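Local atomic coordinates of polyketide biosynthesis cytochrome P450 PksS (Bacillus subtilis, PDB entry 4YZR), a protein that acts as a cytochrome P450 monooxygenase in the biosynthesis of the antibiotic polyketide bacillaene, with dihydrobacillaene as substrate. Residues 174-179 / 238-243. Numbering follows the deposited sequence.
With HEM (protoporphyrin IX containing Fe), chain C; HIS (histidine), chain B.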
# COMPACT_ATOMS: atom_id res chain seq x y z
N ALA A 174 13.75 -5.04 7.33
CA ALA A 174 13.67 -5.39 8.74
C ALA A 174 12.77 -4.52 9.50
O ALA A 174 12.09 -4.94 10.48
CB ALA A 174 15.09 -5.37 9.33
N MET A 175 12.67 -3.23 9.14
CA MET A 175 11.99 -2.32 10.02
C MET A 175 10.44 -2.42 10.01
O MET A 175 9.84 -1.83 10.88
CB MET A 175 12.48 -0.87 9.75
CG MET A 175 11.85 -0.26 8.52
SD MET A 175 12.72 1.27 8.14
CE MET A 175 11.58 1.90 6.93
N VAL A 176 9.92 -3.12 9.03
CA VAL A 176 8.43 -3.44 8.78
C VAL A 176 8.07 -4.89 9.06
O VAL A 176 6.92 -5.36 8.74
CB VAL A 176 7.96 -3.17 7.31
CG1 VAL A 176 8.27 -1.72 6.99
CG2 VAL A 176 8.56 -4.00 6.23
N ASP A 177 9.00 -5.64 9.61
CA ASP A 177 8.71 -7.05 9.91
C ASP A 177 7.51 -7.18 10.86
O ASP A 177 7.46 -6.48 11.88
CB ASP A 177 9.95 -7.66 10.57
CG ASP A 177 9.82 -9.16 10.75
OD1 ASP A 177 9.16 -9.55 11.74
OD2 ASP A 177 10.37 -9.91 9.90
N THR A 178 6.54 -8.05 10.51
CA THR A 178 5.32 -8.25 11.39
C THR A 178 5.44 -9.38 12.43
O THR A 178 4.56 -9.47 13.31
CB THR A 178 3.97 -8.37 10.58
OG1 THR A 178 4.10 -9.26 9.46
CG2 THR A 178 3.56 -6.98 10.05
N SER A 179 6.50 -10.12 12.28
CA SER A 179 6.77 -11.15 13.20
C SER A 179 6.89 -10.53 14.55
O SER A 179 7.86 -9.93 14.92
CB SER A 179 8.05 -11.88 12.88
OG SER A 179 7.80 -12.91 11.99
N LEU A 238 6.59 7.49 4.11
CA LEU A 238 6.71 7.47 2.66
C LEU A 238 7.50 6.26 2.12
O LEU A 238 7.17 5.60 1.14
CB LEU A 238 7.37 8.72 2.15
CG LEU A 238 6.54 10.01 2.33
CD1 LEU A 238 7.36 11.25 2.06
CD2 LEU A 238 5.28 10.05 1.49
N VAL A 239 8.63 5.97 2.82
CA VAL A 239 9.41 4.84 2.44
C VAL A 239 8.61 3.54 2.67
O VAL A 239 8.62 2.72 1.71
CB VAL A 239 10.74 4.80 3.23
CG1 VAL A 239 11.44 3.45 3.07
CG2 VAL A 239 11.62 5.92 2.79
N VAL A 240 7.96 3.35 3.78
CA VAL A 240 7.20 2.12 4.01
C VAL A 240 6.13 1.91 2.87
O VAL A 240 6.07 0.86 2.19
CB VAL A 240 6.62 2.12 5.35
CG1 VAL A 240 5.54 1.06 5.54
CG2 VAL A 240 7.71 1.93 6.41
N ALA A 241 5.49 3.00 2.51
CA ALA A 241 4.40 3.00 1.40
C ALA A 241 4.89 2.70 0.08
O ALA A 241 4.33 1.84 -0.68
CB ALA A 241 3.64 4.27 1.46
N GLY A 242 6.01 3.27 -0.27
CA GLY A 242 6.61 3.08 -1.54
C GLY A 242 7.19 1.75 -1.85
O GLY A 242 7.57 1.43 -3.00
N LEU A 243 7.36 0.95 -0.83
CA LEU A 243 7.93 -0.35 -0.89
C LEU A 243 7.00 -1.57 -0.99
O LEU A 243 6.90 -2.17 -2.08
CB LEU A 243 9.01 -0.55 0.15
CG LEU A 243 10.19 0.41 -0.03
CD1 LEU A 243 11.25 0.18 1.01
CD2 LEU A 243 10.80 0.35 -1.47
CHA HEM C . -2.37 6.33 2.78
CHB HEM C . -3.01 2.53 -0.14
CHC HEM C . 1.21 3.53 -2.34
CHD HEM C . 1.88 7.20 0.68
C1A HEM C . -2.90 5.20 2.20
C2A HEM C . -4.19 4.56 2.50
C3A HEM C . -4.31 3.50 1.74
C4A HEM C . -3.15 3.46 0.84
CMA HEM C . -5.39 2.48 1.77
CAA HEM C . -5.13 4.99 3.63
CBA HEM C . -4.84 4.30 4.89
CGA HEM C . -5.78 4.61 6.14
O1A HEM C . -5.54 3.84 7.13
O2A HEM C . -6.57 5.46 5.94
C1B HEM C . -1.90 2.46 -0.99
C2B HEM C . -1.72 1.54 -2.06
C3B HEM C . -0.55 1.78 -2.70
C4B HEM C . 0.03 2.92 -1.99
CMB HEM C . -2.71 0.52 -2.37
CAB HEM C . 0.10 1.14 -3.83
CBB HEM C . -0.56 0.43 -4.67
C1C HEM C . 1.79 4.64 -1.77
C2C HEM C . 3.01 5.26 -2.10
C3C HEM C . 3.21 6.33 -1.22
C4C HEM C . 2.10 6.31 -0.33
CMC HEM C . 3.79 4.87 -3.32
CAC HEM C . 4.31 7.28 -1.18
CBC HEM C . 5.50 7.02 -1.58
C1D HEM C . 0.81 7.30 1.54
C2D HEM C . 0.71 8.24 2.63
C3D HEM C . -0.51 8.00 3.20
C4D HEM C . -1.16 6.91 2.46
CMD HEM C . 1.69 9.33 2.98
CAD HEM C . -1.15 8.74 4.35
CBD HEM C . -1.98 9.90 3.90
CGD HEM C . -2.59 10.78 5.04
O1D HEM C . -2.61 10.26 6.16
O2D HEM C . -3.03 11.89 4.69
NA HEM C . -2.38 4.54 1.14
NB HEM C . -0.83 3.32 -1.01
NC HEM C . 1.24 5.30 -0.71
ND HEM C . -0.30 6.48 1.46
FE HEM C . -0.60 4.97 0.19
CG HIS B . 1.00 1.98 2.76
ND1 HIS B . 0.99 3.07 3.64
CD2 HIS B . 0.57 2.46 1.57
CE1 HIS B . 0.51 4.12 2.99
NE2 HIS B . 0.28 3.75 1.73
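M175 and V176 meet V239 and V240 without any ring, and the flat groups, heme and a bound histidine, lie beyond helix 228-259. On one heme face the imidazole stands roughly upright, with NE2 of the histidine 2.1 Å from FE of the heme, the iron. A241 shares this face: its CB is 3.1 Å from heme C4C, a tight approach, and 3.4 Å from NE2 of the histidine. At the heme edge, L238 CD2 sits 4.0 Å from methyl CMD. One further atom of the structure binds the iron, consistent with C352, the axial ligand by similarity, on the other face.

V239 and V240 turn from the heme to the end of helix 165-175. The contact is small and purely apolar, with no hydrogen bond across it. V240 CG2 is its hub. V176 CG1 reaches it at 3.7 Å, and the two valine side chains lie alongside each other and point opposite ways. M175 CE comes to the same methyl at 3.9 Å. The methionine is stretched out from CG to CE (chi2 and chi3 both -169°), and its methyl thereby reaches helix 228-259. There it also meets V239 CG1 at 4.2 Å, the two side chains crossing near a right angle. F193 and L190 of helix 183-206 and F236 also pack on M175.

The helix has a wider, pi-type turn at 241-243, and A241 O accepts a hydrogen bond from T246 OG1. The run from A241 to T246 fits the A-G-x-E-T-T motif of the P450 distal helix. The contact thus joins the F-helix end and the start of the F-G loop to this heme-covering helix, as in the cytochrome P450 fold.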